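Local coordinates for uncharacterized protein (Nostoc punctiforme, PDB 2QDR) that is of unknown function but has the double-stranded beta-helix fold of the cupins and is possibly a dioxygenase, at residues K207-K212 with G218-A223; A91-V96 with F282-R287; F56-V61 with E241-T246; L83-D88 with D259-C264; V200-A205 with Y232-P237. All blocks are in the same frame, centred on the assembly; numbering follows the deposited sequence.

Contacts 2, 3 and 4 form one buried group, with contact 2 close to the centre of the molecule. The centres of contacts 2 and 4 are about 7 Å apart, those of 3 and 4 about 9 Å, and those of 2 and 3 about 11 Å. E241 of contact 3 ties them together through T93 and R284 of contact 2 and Y261 of contact 4. Contact 1 adjoins this group through the pairing of strands 218-224 and 279-285. Contact 5 lies further out, its centre about 16 Å from that of contact 1, and L222 packs on F202 there. An unidentified bound molecule, probably from the crystallisation liquor, comes within about 3 Å of the F202 side chain and about 7 Å of that of W220.

Contact 1: K207-K212 with G218-A223; sequences KKWLRK and GVWLLA
K207 lies over one face of the W220 indole. Its NZ is 3.3 Å from the centroid of the six-membered ring, a cation-pi contact. K207 CE sits over the same face in a CH-pi contact. The K207 chain is extended until its last torsion, chi4 78°, turns NZ in over the ring. W209 runs alongside W220, pointing the same way. Their six-membered rings meet obliquely, planes at 56°, with W209 CH2 3.6 Å from W220 CZ3. The far face of W209 carries K212 CE. On the other side of the sheet, L210 CD1 touches both V219 CG1 and L221 CD1. R211 crosses V219 there, and its guanidinium goes on to salt bridges with E114 and D213.

The backbone sets these positions. K208 and L221 exchange two hydrogen bonds, K208 N to L221 O at 2.8 Å and L221 N to K208 O at 2.9 Å. V219 O takes two donors from the same face of its plane, L210 N at 2.9 Å and R211 N at 3.3 Å. V219 N answers to R211 O. Two residues facing V219 make a classic beta bulge, set here in an antiparallel hairpin of the cupin double-stranded beta-helix.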
# COMPACT_ATOMS: atom_id res chain seq x y z
N LYS A 207 14.36 13.80 1.93
CA LYS A 207 15.07 14.02 3.17
C LYS A 207 16.02 12.88 3.52
O LYS A 207 15.78 11.73 3.15
CB LYS A 207 13.96 14.14 4.22
CG LYS A 207 14.21 14.87 5.52
CD LYS A 207 12.93 14.70 6.38
CE LYS A 207 12.88 15.55 7.65
NZ LYS A 207 12.52 16.97 7.41
N LYS A 208 17.13 13.21 4.18
CA LYS A 208 18.11 12.23 4.67
C LYS A 208 18.37 12.50 6.13
O LYS A 208 19.15 13.41 6.45
CB LYS A 208 19.45 12.25 3.95
CG LYS A 208 19.54 11.47 2.69
CD LYS A 208 20.94 11.59 2.11
CE LYS A 208 21.05 10.84 0.82
NZ LYS A 208 22.42 10.82 0.26
N TRP A 209 17.74 11.74 7.01
CA TRP A 209 17.98 11.91 8.44
C TRP A 209 19.37 11.50 8.87
O TRP A 209 19.81 10.41 8.56
CB TRP A 209 16.98 11.11 9.28
CG TRP A 209 15.66 11.71 9.34
CD1 TRP A 209 14.64 11.55 8.46
CD2 TRP A 209 15.19 12.59 10.35
NE1 TRP A 209 13.55 12.28 8.86
CE2 TRP A 209 13.87 12.92 10.03
CE3 TRP A 209 15.77 13.12 11.51
CZ2 TRP A 209 13.11 13.78 10.82
CZ3 TRP A 209 15.02 13.95 12.29
CH2 TRP A 209 13.70 14.28 11.95
N LEU A 210 20.06 12.40 9.57
CA LEU A 210 21.39 12.14 10.10
C LEU A 210 21.33 11.85 11.61
O LEU A 210 22.14 11.06 12.12
CB LEU A 210 22.30 13.32 9.82
CG LEU A 210 22.46 13.76 8.37
CD1 LEU A 210 23.38 14.99 8.31
CD2 LEU A 210 22.98 12.63 7.48
N ARG A 211 20.41 12.51 12.32
CA ARG A 211 20.24 12.30 13.76
C ARG A 211 18.86 12.80 14.20
O ARG A 211 18.38 13.81 13.70
CB ARG A 211 21.33 13.02 14.54
CG ARG A 211 21.29 12.79 16.08
CD ARG A 211 22.41 13.56 16.78
NE ARG A 211 22.20 15.00 16.61
CZ ARG A 211 21.52 15.80 17.42
NH1 ARG A 211 20.96 15.37 18.55
NH2 ARG A 211 21.41 17.08 17.10
N LYS A 212 18.26 12.10 15.17
CA LYS A 212 16.95 12.44 15.70
C LYS A 212 16.99 12.51 17.24
O LYS A 212 17.47 11.58 17.87
CB LYS A 212 15.93 11.41 15.19
CG LYS A 212 14.46 11.75 15.43
CD LYS A 212 13.46 10.75 14.80
CE LYS A 212 13.50 10.70 13.25
NZ LYS A 212 12.53 9.72 12.67
N GLY A 218 15.90 17.28 15.12
CA GLY A 218 17.04 16.60 14.52
C GLY A 218 17.84 17.33 13.47
O GLY A 218 17.73 18.53 13.30
N VAL A 219 18.67 16.54 12.78
CA VAL A 219 19.54 16.99 11.74
C VAL A 219 19.26 16.17 10.51
O VAL A 219 19.08 14.94 10.62
CB VAL A 219 21.00 16.70 12.08
CG1 VAL A 219 21.94 17.43 11.11
CG2 VAL A 219 21.28 17.12 13.50
N TRP A 220 19.24 16.81 9.35
CA TRP A 220 19.01 16.10 8.09
C TRP A 220 19.44 16.92 6.89
O TRP A 220 19.64 18.12 7.00
CB TRP A 220 17.54 15.71 7.90
CG TRP A 220 16.60 16.87 7.81
CD1 TRP A 220 16.35 17.66 6.71
CD2 TRP A 220 15.73 17.34 8.84
NE1 TRP A 220 15.41 18.61 7.01
CE2 TRP A 220 15.01 18.44 8.31
CE3 TRP A 220 15.49 16.94 10.15
CZ2 TRP A 220 14.06 19.14 9.05
CZ3 TRP A 220 14.55 17.64 10.90
CH2 TRP A 220 13.84 18.73 10.34
N LEU A 221 19.57 16.23 5.76
CA LEU A 221 19.88 16.83 4.48
C LEU A 221 18.56 16.88 3.75
O LEU A 221 17.81 15.90 3.80
CB LEU A 221 20.91 16.04 3.67
CG LEU A 221 22.39 16.39 3.89
CD1 LEU A 221 22.74 16.63 5.35
CD2 LEU A 221 23.25 15.30 3.29
N LEU A 222 18.27 18.02 3.11
CA LEU A 222 17.05 18.24 2.34
C LEU A 222 17.42 18.43 0.88
O LEU A 222 18.23 19.30 0.55
CB LEU A 222 16.30 19.49 2.82
CG LEU A 222 14.97 19.86 2.14
CD1 LEU A 222 13.91 18.82 2.41
CD2 LEU A 222 14.48 21.23 2.61
N ALA A 223 16.82 17.63 0.01
CA ALA A 223 17.04 17.71 -1.42
C ALA A 223 15.77 18.28 -1.99
O ALA A 223 14.72 17.63 -1.90
CB ALA A 223 17.33 16.36 -2.02

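Contact 2: A91-V96 with F282-R287; sequences ASTSRV and FVRVDR
T93 and R284 face each other from strands that do not pair. Their CA atoms are 10.8 Å apart, the closest CA pair of the two segments. Segment 91-96 is extended from S92 onward. Segment 282-287 is extended as far as V285 and then leaves the strand at D286. The space between the backbones is crossed by two side chains, which slide past each other in opposite directions.

R284 does most of the reaching. Its CG is anti to the backbone N, and the chain then bends at chi3, 70°, to present the guanidinium to T93. T93 OG1 lies 3.2 Å from R284 NH2. It approaches at the edge of the guanidinium, near its plane. The threonine offers its hydroxyl branch here and not its methyl. The contact is small, with 55 Å² buried between the segments, and it rests on these two polar ends. One oxygen of a third residue, E241 OE2, joins them more firmly, through a hydrogen bond to T93 OG1 and a salt bridge to R284 NH2. R284 NH1 has a salt bridge to E114 and a hydrogen bond to N161. Two acids would be expected to balance the buried positive charge and limit the turning of the guanidinium.

The contact lies close to the centre of the chain, where two large antiparallel sheets of the cupin fold meet. Strand 92-98 runs between strands 79-86 and 154-160 in one sheet. Strand 279-285 runs between strands 218-224 and 240-245 in the other.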
# COMPACT_ATOMS: atom_id res chain seq x y z
N ALA A 91 26.75 27.64 23.40
CA ALA A 91 26.29 27.05 22.14
C ALA A 91 26.60 27.92 20.91
O ALA A 91 26.52 29.15 20.99
CB ALA A 91 24.78 26.72 22.20
N SER A 92 26.99 27.29 19.80
CA SER A 92 27.32 28.00 18.57
C SER A 92 27.36 27.12 17.31
O SER A 92 27.37 25.89 17.39
CB SER A 92 28.68 28.68 18.71
OG SER A 92 29.67 27.72 18.97
N THR A 93 27.35 27.79 16.17
CA THR A 93 27.45 27.15 14.86
C THR A 93 28.48 27.98 14.12
O THR A 93 28.45 29.21 14.18
CB THR A 93 26.13 27.10 14.08
OG1 THR A 93 25.20 26.28 14.79
CG2 THR A 93 26.36 26.50 12.68
N SER A 94 29.41 27.31 13.44
CA SER A 94 30.47 28.03 12.73
C SER A 94 31.09 27.20 11.62
O SER A 94 30.99 25.98 11.58
CB SER A 94 31.52 28.50 13.74
OG SER A 94 31.93 27.44 14.57
N ARG A 95 31.71 27.92 10.69
CA ARG A 95 32.37 27.35 9.53
C ARG A 95 33.86 27.46 9.83
O ARG A 95 34.42 28.57 9.82
CB ARG A 95 31.98 28.13 8.30
CG ARG A 95 32.51 27.60 6.99
CD ARG A 95 32.15 28.60 5.93
NE ARG A 95 32.66 28.28 4.60
CZ ARG A 95 32.66 29.14 3.58
NH1 ARG A 95 32.20 30.39 3.71
NH2 ARG A 95 33.15 28.76 2.41
N VAL A 96 34.48 26.32 10.13
CA VAL A 96 35.91 26.29 10.46
C VAL A 96 36.69 25.72 9.29
O VAL A 96 36.13 25.01 8.46
CB VAL A 96 36.22 25.47 11.77
CG1 VAL A 96 35.48 26.05 12.97
CG2 VAL A 96 35.90 23.98 11.63
N PHE A 282 21.81 21.47 4.27
CA PHE A 282 22.04 20.89 5.59
C PHE A 282 21.07 21.64 6.48
O PHE A 282 21.12 22.87 6.51
CB PHE A 282 23.47 21.10 6.07
CG PHE A 282 23.74 20.61 7.47
CD1 PHE A 282 24.15 19.31 7.70
CD2 PHE A 282 23.61 21.47 8.56
CE1 PHE A 282 24.43 18.86 9.00
CE2 PHE A 282 23.89 21.02 9.86
CZ PHE A 282 24.29 19.72 10.08
N VAL A 283 20.19 20.93 7.19
CA VAL A 283 19.20 21.56 8.05
C VAL A 283 19.22 20.97 9.44
O VAL A 283 19.49 19.77 9.59
CB VAL A 283 17.78 21.38 7.47
CG1 VAL A 283 16.74 22.16 8.29
CG2 VAL A 283 17.74 21.82 6.02
N ARG A 284 18.91 21.79 10.43
CA ARG A 284 18.88 21.35 11.81
C ARG A 284 17.69 22.06 12.50
O ARG A 284 17.60 23.28 12.47
CB ARG A 284 20.26 21.63 12.41
CG ARG A 284 20.51 20.94 13.69
CD ARG A 284 21.99 20.72 13.98
NE ARG A 284 22.77 21.92 14.28
CZ ARG A 284 23.11 22.35 15.50
NH1 ARG A 284 22.76 21.71 16.61
NH2 ARG A 284 23.84 23.45 15.62
N VAL A 285 16.77 21.27 13.08
CA VAL A 285 15.52 21.76 13.72
C VAL A 285 15.33 21.15 15.11
O VAL A 285 15.47 19.94 15.25
CB VAL A 285 14.29 21.42 12.82
CG1 VAL A 285 12.97 21.82 13.47
CG2 VAL A 285 14.40 22.09 11.47
N ASP A 286 14.95 21.96 16.10
CA ASP A 286 14.80 21.48 17.51
C ASP A 286 13.36 21.11 17.93
O ASP A 286 13.03 21.18 19.12
CB ASP A 286 15.40 22.51 18.50
CG ASP A 286 14.57 23.79 18.68
OD1 ASP A 286 13.64 24.08 17.89
OD2 ASP A 286 14.86 24.53 19.65
N ARG A 287 12.53 20.67 16.99
CA ARG A 287 11.15 20.29 17.29
C ARG A 287 10.66 19.25 16.31
O ARG A 287 11.09 19.23 15.17
CB ARG A 287 10.23 21.51 17.24
CG ARG A 287 8.78 21.18 17.59
CD ARG A 287 7.91 22.38 17.75
NE ARG A 287 6.62 21.97 18.29
CZ ARG A 287 5.67 22.77 18.77
NH1 ARG A 287 5.84 24.09 18.85
NH2 ARG A 287 4.55 22.23 19.23

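Contact 3: F56-V61 with E241-T246; sequences FDTNTV and EGYCLT
T58 and Y243 meet through the hydroxyl end of the tyrosine. T58 OG1 is 3.3 Å from Y243 OH, and T58 CG2 is 3.8 Å from Y243 CE2. The threonine thus approaches the ring obliquely near CE2 and the hydroxyl. Y243 reaches this far because its CG is anti to the backbone N, chi1 -168°. Both residues are buried. D259 OD1 hydrogen-bonds to Y243 OH; the D259 backbone O also lies close to T58 OG1, though the modelled distance is too short to be trusted. A phenylalanine in place of Y243 would probably leave D259 OD1 without this partner and the ring freer to shift beside T58.

The packed part ends there. Beyond T58 the chain turns outward, and N59 and T60 are exposed. Bonds within the segment shape this outer side, and N59 OD1 also bonds to R95 NH1. N59 N donates to D57 OD1 at 3.1 Å, coming from above the carboxylate plane. T60 OG1 donates to D57 O at 2.9 Å.

The contact passes by D259, just ahead of strand 260-264, which lies between strands 54-57 and 240-245. The D57 to N59 bond defines an Asx turn, which here takes the chain off an outer strand of this cupin sheet.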
# COMPACT_ATOMS: atom_id res chain seq x y z
N PHE A 56 22.28 35.02 5.23
CA PHE A 56 23.54 35.67 4.86
C PHE A 56 24.58 34.72 4.26
O PHE A 56 24.55 33.50 4.48
CB PHE A 56 24.16 36.43 6.05
CG PHE A 56 24.39 35.59 7.27
CD1 PHE A 56 23.41 35.48 8.24
CD2 PHE A 56 25.61 34.94 7.46
CE1 PHE A 56 23.62 34.72 9.38
CE2 PHE A 56 25.83 34.18 8.60
CZ PHE A 56 24.84 34.07 9.57
N ASP A 57 25.49 35.31 3.48
CA ASP A 57 26.55 34.61 2.81
C ASP A 57 27.66 34.41 3.83
O ASP A 57 28.17 35.39 4.37
CB ASP A 57 27.04 35.44 1.61
CG ASP A 57 28.08 34.72 0.74
OD1 ASP A 57 28.41 33.54 0.98
OD2 ASP A 57 28.57 35.37 -0.21
N THR A 58 28.02 33.16 4.10
CA THR A 58 29.10 32.85 5.06
C THR A 58 30.48 33.28 4.52
O THR A 58 31.40 33.51 5.32
CB THR A 58 29.13 31.36 5.48
OG1 THR A 58 29.31 30.51 4.33
CG2 THR A 58 27.83 30.99 6.19
N ASN A 59 30.63 33.40 3.19
CA ASN A 59 31.88 33.87 2.58
C ASN A 59 32.26 35.26 3.11
O ASN A 59 33.42 35.50 3.41
CB ASN A 59 31.78 33.97 1.05
CG ASN A 59 31.62 32.62 0.35
OD1 ASN A 59 32.20 31.62 0.73
ND2 ASN A 59 30.87 32.62 -0.74
N THR A 60 31.27 36.14 3.25
CA THR A 60 31.47 37.52 3.74
C THR A 60 31.58 37.66 5.27
O THR A 60 31.88 38.75 5.76
CB THR A 60 30.35 38.47 3.23
OG1 THR A 60 29.09 38.08 3.79
CG2 THR A 60 30.28 38.44 1.70
N VAL A 61 31.32 36.58 6.03
CA VAL A 61 31.46 36.61 7.48
C VAL A 61 32.95 36.62 7.72
O VAL A 61 33.69 35.91 7.02
CB VAL A 61 30.84 35.39 8.19
CG1 VAL A 61 31.17 35.38 9.69
CG2 VAL A 61 29.33 35.35 7.97
N GLU A 241 17.97 26.16 11.64
CA GLU A 241 19.13 26.77 11.02
C GLU A 241 19.51 25.85 9.89
O GLU A 241 19.10 24.70 9.88
CB GLU A 241 20.32 26.96 11.96
CG GLU A 241 21.01 25.70 12.45
CD GLU A 241 22.31 26.00 13.22
OE1 GLU A 241 22.52 27.12 13.71
OE2 GLU A 241 23.13 25.09 13.33
N GLY A 242 20.28 26.36 8.94
CA GLY A 242 20.71 25.53 7.83
C GLY A 242 21.78 26.16 6.98
O GLY A 242 22.01 27.37 7.07
N TYR A 243 22.41 25.33 6.15
CA TYR A 243 23.49 25.75 5.26
C TYR A 243 23.23 25.17 3.89
O TYR A 243 22.89 24.00 3.77
CB TYR A 243 24.79 25.23 5.82
CG TYR A 243 26.06 25.78 5.22
CD1 TYR A 243 26.64 25.18 4.12
CD2 TYR A 243 26.72 26.85 5.82
CE1 TYR A 243 27.83 25.67 3.60
CE2 TYR A 243 27.91 27.33 5.31
CZ TYR A 243 28.47 26.74 4.20
OH TYR A 243 29.65 27.25 3.69
N CYS A 244 23.39 26.00 2.85
CA CYS A 244 23.18 25.57 1.47
C CYS A 244 24.46 24.98 0.90
O CYS A 244 25.47 25.67 0.80
CB CYS A 244 22.72 26.74 0.60
SG CYS A 244 22.65 26.27 -1.14
N LEU A 245 24.39 23.71 0.49
CA LEU A 245 25.54 22.97 -0.04
C LEU A 245 25.65 23.03 -1.55
O LEU A 245 26.76 22.99 -2.07
CB LEU A 245 25.46 21.52 0.45
CG LEU A 245 25.46 21.34 1.99
CD1 LEU A 245 25.10 19.93 2.41
CD2 LEU A 245 26.81 21.76 2.61
N THR A 246 24.52 23.09 -2.25
CA THR A 246 24.53 23.18 -3.71
C THR A 246 23.17 23.71 -4.21
O THR A 246 22.17 23.63 -3.50
CB THR A 246 24.92 21.81 -4.36
OG1 THR A 246 25.37 22.05 -5.70
CG2 THR A 246 23.79 20.82 -4.35

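Contact 4: L83-D88 with D259-C264; sequences LLTWHD and DHYWYC
L84 and T85 both turn to Y261, an arrangement that follows from a classic beta bulge in which the two residues face T93. The bulge lies in one antiparallel sheet of the cupin fold, and Y261 comes from the other. The two strand segments run nearly parallel, at 8° and with their axes 8.2 Å apart.

L84 crosses over one face of the Y261 ring. Its CD2 is 3.8 Å from the ring centroid, a CH-pi contact, and is set toward the CD2 side of the ring. T85 comes to the rim instead. Its CG2 lies at the edge, near the ring plane, 3.6 Å from Y261 CE1. With chi1 at 59°, T85 OG1 sits between its own backbone N and carbonyl carbon and donates to Y261 OH at 3.0 Å. The tyrosine oxygen also hydrogen-bonds to the E241 carboxylate, so the ring is fixed at its hydroxyl end as well as over its face. A leucine at Y261 would probably leave T85 OG1 and E241 OE1 without their shared partner and take the flat surface from under L84.

Y263, two residues on, is held by its own OH to the backbone of L37 and R40. Its CB lies 3.9 Å from T85 CG2.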
# COMPACT_ATOMS: atom_id res chain seq x y z
N LEU A 83 32.22 32.60 12.71
CA LEU A 83 31.18 32.38 13.70
C LEU A 83 29.82 32.83 13.14
O LEU A 83 29.55 34.02 13.02
CB LEU A 83 31.55 33.14 14.98
CG LEU A 83 30.78 32.80 16.25
CD1 LEU A 83 31.11 31.40 16.76
CD2 LEU A 83 31.10 33.83 17.33
N LEU A 84 28.97 31.86 12.79
CA LEU A 84 27.63 32.12 12.20
C LEU A 84 26.57 32.58 13.20
O LEU A 84 25.95 33.63 13.01
CB LEU A 84 27.15 30.87 11.45
CG LEU A 84 27.74 30.53 10.07
CD1 LEU A 84 29.21 30.86 9.88
CD2 LEU A 84 27.50 29.03 9.74
N THR A 85 26.31 31.75 14.21
CA THR A 85 25.35 32.07 15.28
C THR A 85 25.86 31.54 16.59
O THR A 85 26.61 30.56 16.62
CB THR A 85 23.94 31.45 15.08
OG1 THR A 85 24.03 30.02 15.00
CG2 THR A 85 23.28 31.99 13.84
N TRP A 86 25.49 32.21 17.68
CA TRP A 86 25.90 31.78 19.01
C TRP A 86 25.01 32.36 20.10
O TRP A 86 24.27 33.31 19.87
CB TRP A 86 27.36 32.15 19.30
CG TRP A 86 27.66 33.61 19.41
CD1 TRP A 86 27.82 34.33 20.57
CD2 TRP A 86 27.85 34.54 18.34
NE1 TRP A 86 28.10 35.64 20.28
CE2 TRP A 86 28.12 35.80 18.92
CE3 TRP A 86 27.81 34.43 16.95
CZ2 TRP A 86 28.37 36.93 18.14
CZ3 TRP A 86 28.06 35.56 16.19
CH2 TRP A 86 28.33 36.79 16.78
N HIS A 87 25.10 31.75 21.27
CA HIS A 87 24.38 32.16 22.47
C HIS A 87 25.47 32.35 23.51
O HIS A 87 26.52 31.70 23.42
CB HIS A 87 23.32 31.13 22.87
CG HIS A 87 22.50 31.54 24.07
ND1 HIS A 87 22.48 30.81 25.24
CD2 HIS A 87 21.74 32.63 24.29
CE1 HIS A 87 21.70 31.42 26.12
NE2 HIS A 87 21.24 32.53 25.57
N ASP A 88 25.26 33.25 24.48
CA ASP A 88 26.27 33.52 25.53
C ASP A 88 26.56 32.34 26.47
O ASP A 88 27.62 32.31 27.08
CB ASP A 88 25.92 34.78 26.35
CG ASP A 88 26.01 36.07 25.53
OD1 ASP A 88 25.88 36.02 24.29
OD2 ASP A 88 26.21 37.14 26.15
N ASP A 259 27.01 27.96 0.11
CA ASP A 259 27.70 28.61 1.24
C ASP A 259 26.87 29.68 2.00
O ASP A 259 27.41 30.34 2.89
CB ASP A 259 29.12 29.14 0.86
CG ASP A 259 30.04 28.03 0.34
OD1 ASP A 259 29.95 26.87 0.77
OD2 ASP A 259 30.91 28.35 -0.49
N HIS A 260 25.58 29.83 1.68
CA HIS A 260 24.71 30.77 2.42
C HIS A 260 24.13 30.00 3.59
O HIS A 260 23.90 28.79 3.51
CB HIS A 260 23.61 31.37 1.55
CG HIS A 260 24.09 32.44 0.62
ND1 HIS A 260 23.67 33.75 0.70
CD2 HIS A 260 25.01 32.40 -0.38
CE1 HIS A 260 24.27 34.46 -0.23
NE2 HIS A 260 25.10 33.67 -0.89
N TYR A 261 23.91 30.70 4.69
CA TYR A 261 23.38 30.12 5.91
C TYR A 261 22.16 30.88 6.42
O TYR A 261 21.99 32.06 6.10
CB TYR A 261 24.49 30.14 6.97
CG TYR A 261 24.09 29.83 8.40
CD1 TYR A 261 23.66 30.84 9.24
CD2 TYR A 261 24.17 28.54 8.91
CE1 TYR A 261 23.31 30.60 10.53
CE2 TYR A 261 23.81 28.28 10.23
CZ TYR A 261 23.39 29.32 11.03
OH TYR A 261 23.02 29.12 12.34
N TRP A 262 21.31 30.20 7.18
CA TRP A 262 20.15 30.86 7.77
C TRP A 262 19.92 30.46 9.22
O TRP A 262 20.45 29.46 9.71
CB TRP A 262 18.89 30.60 6.94
CG TRP A 262 18.40 29.22 6.90
CD1 TRP A 262 17.51 28.64 7.75
CD2 TRP A 262 18.70 28.25 5.91
NE1 TRP A 262 17.26 27.35 7.37
CE2 TRP A 262 17.99 27.08 6.24
CE3 TRP A 262 19.54 28.24 4.79
CZ2 TRP A 262 18.07 25.92 5.48
CZ3 TRP A 262 19.62 27.09 4.04
CH2 TRP A 262 18.89 25.95 4.39
N TYR A 263 19.13 31.30 9.89
CA TYR A 263 18.73 31.13 11.27
C TYR A 263 17.34 31.70 11.42
O TYR A 263 17.12 32.87 11.16
CB TYR A 263 19.70 31.82 12.23
CG TYR A 263 19.23 31.77 13.67
CD1 TYR A 263 19.33 30.60 14.41
CD2 TYR A 263 18.70 32.90 14.30
CE1 TYR A 263 18.90 30.54 15.73
CE2 TYR A 263 18.26 32.85 15.62
CZ TYR A 263 18.36 31.67 16.34
OH TYR A 263 17.94 31.62 17.65
N CYS A 264 16.40 30.86 11.84
CA CYS A 264 15.02 31.24 12.01
C CYS A 264 14.60 30.85 13.41
O CYS A 264 14.33 29.67 13.65
CB CYS A 264 14.18 30.50 10.97
SG CYS A 264 14.76 30.77 9.29

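Contact 5: V200-A205 with Y232-P237; sequences VQFVQA and YQMIQP
M234, a selenomethionine, meets Q201 and F202 from the middle of segment 232-237. The segment starts at Y232, which packs on L191 of a neighbouring subunit. After Q233 the walk comes to M234, which carries the contact. Its CG is anti to the carbonyl carbon, chi1 -66°, and the extended chain beyond CG carries CE across to Q201 and F202. M234 CE lies 3.2 Å from Q201 CB, and Q201 CG is next nearest at 3.6 Å from that methyl. CE also touches the ring of F202, 3.4 Å from F202 CE1. The approach to the ring is oblique. The selenium is beside that ring at a slant, with SE 5.1 Å from the ring centroid, a Met-aromatic contact. Q201 slides past M234 in the opposite direction, and its amide NE2 is held by S297 OG and V295 O. The contact is therefore apolar at its centre. F202 also lines the place where an unidentified molecule, probably from the crystallisation liquor, is bound, about 3 Å from its side chain. I235 then packs on L296, and P237 ends the segment.

Strand 233-236 runs between strands 268-275 and 296-298 in its sheet. Residues 200-204 belong to the irregular connection that leads into strand 205-212 at A205. F202 also rests on L222, so this connection bridges the sheet of strand 233-236 and the seven-stranded sheet that holds strand 218-224.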
# COMPACT_ATOMS: atom_id res chain seq x y z
N VAL A 200 4.12 18.75 5.21
CA VAL A 200 3.12 18.77 4.13
C VAL A 200 3.49 19.73 2.97
O VAL A 200 3.15 19.47 1.81
CB VAL A 200 1.69 19.13 4.70
CG1 VAL A 200 0.64 19.39 3.59
CG2 VAL A 200 1.21 18.05 5.68
N GLN A 201 4.20 20.81 3.30
CA GLN A 201 4.61 21.81 2.30
C GLN A 201 5.78 21.34 1.41
O GLN A 201 5.83 21.71 0.22
CB GLN A 201 4.98 23.14 2.95
CG GLN A 201 3.90 23.87 3.82
CD GLN A 201 3.78 23.38 5.26
OE1 GLN A 201 4.46 22.45 5.68
NE2 GLN A 201 2.91 24.03 6.03
N PHE A 202 6.71 20.56 1.97
CA PHE A 202 7.87 20.02 1.24
C PHE A 202 7.66 18.59 0.71
O PHE A 202 8.54 17.74 0.87
CB PHE A 202 9.14 20.09 2.11
CG PHE A 202 9.62 21.48 2.40
CD1 PHE A 202 9.08 22.23 3.43
CD2 PHE A 202 10.65 22.04 1.65
CE1 PHE A 202 9.56 23.51 3.70
CE2 PHE A 202 11.12 23.32 1.92
CZ PHE A 202 10.57 24.04 2.94
N VAL A 203 6.50 18.32 0.10
CA VAL A 203 6.18 17.00 -0.50
C VAL A 203 7.09 16.70 -1.72
O VAL A 203 7.51 15.56 -1.90
CB VAL A 203 4.63 16.86 -0.86
CG1 VAL A 203 4.33 15.71 -1.85
CG2 VAL A 203 3.79 16.72 0.39
N GLN A 204 7.39 17.73 -2.52
CA GLN A 204 8.25 17.63 -3.71
C GLN A 204 9.69 17.90 -3.32
O GLN A 204 10.34 18.84 -3.79
CB GLN A 204 7.79 18.60 -4.81
CG GLN A 204 6.36 18.41 -5.36
CD GLN A 204 6.10 17.06 -6.03
OE1 GLN A 204 5.82 17.01 -7.23
NE2 GLN A 204 6.22 15.96 -5.28
N ALA A 205 10.18 17.03 -2.45
CA ALA A 205 11.52 17.10 -1.92
C ALA A 205 11.75 15.80 -1.21
O ALA A 205 10.81 15.04 -0.99
CB ALA A 205 11.66 18.25 -0.97
N TYR A 232 2.99 29.37 -0.34
CA TYR A 232 2.62 30.28 0.73
C TYR A 232 3.77 30.57 1.68
O TYR A 232 4.86 30.02 1.54
CB TYR A 232 1.48 29.64 1.52
CG TYR A 232 0.53 28.81 0.67
CD1 TYR A 232 -0.33 29.41 -0.24
CD2 TYR A 232 0.49 27.42 0.80
CE1 TYR A 232 -1.20 28.65 -1.02
CE2 TYR A 232 -0.37 26.65 0.02
CZ TYR A 232 -1.22 27.27 -0.88
OH TYR A 232 -2.08 26.50 -1.64
N GLN A 233 3.53 31.46 2.64
CA GLN A 233 4.53 31.77 3.66
C GLN A 233 4.37 30.67 4.71
O GLN A 233 3.40 29.91 4.66
CB GLN A 233 4.32 33.14 4.29
CG GLN A 233 4.34 34.29 3.29
CD GLN A 233 4.21 35.65 3.94
OE1 GLN A 233 4.82 35.94 4.98
NE2 GLN A 233 3.45 36.52 3.30
N MSE A 234 5.32 30.60 5.64
CA MSE A 234 5.27 29.59 6.71
C MSE A 234 5.60 30.11 8.10
O MSE A 234 6.70 30.61 8.34
CB MSE A 234 6.24 28.45 6.42
CG MSE A 234 5.91 27.61 5.22
SE MSE A 234 7.37 26.33 5.03
CE MSE A 234 6.99 25.65 3.42
N ILE A 235 4.65 29.97 9.01
CA ILE A 235 4.83 30.36 10.39
C ILE A 235 5.50 29.12 11.00
O ILE A 235 4.93 28.02 10.97
CB ILE A 235 3.52 30.76 11.06
CG1 ILE A 235 2.89 31.93 10.30
CG2 ILE A 235 3.78 31.09 12.54
CD1 ILE A 235 1.48 32.25 10.70
N GLN A 236 6.72 29.30 11.48
CA GLN A 236 7.52 28.21 12.04
C GLN A 236 7.68 28.31 13.56
O GLN A 236 8.63 28.93 14.03
CB GLN A 236 8.90 28.21 11.35
CG GLN A 236 8.82 27.87 9.85
CD GLN A 236 10.18 27.73 9.16
OE1 GLN A 236 11.23 27.91 9.77
NE2 GLN A 236 10.16 27.40 7.87
N PRO A 237 6.76 27.70 14.35
CA PRO A 237 6.87 27.73 15.82
C PRO A 237 7.98 26.80 16.38
O PRO A 237 7.72 25.93 17.20
CB PRO A 237 5.47 27.27 16.26
CG PRO A 237 5.09 26.33 15.23
CD PRO A 237 5.51 27.04 13.95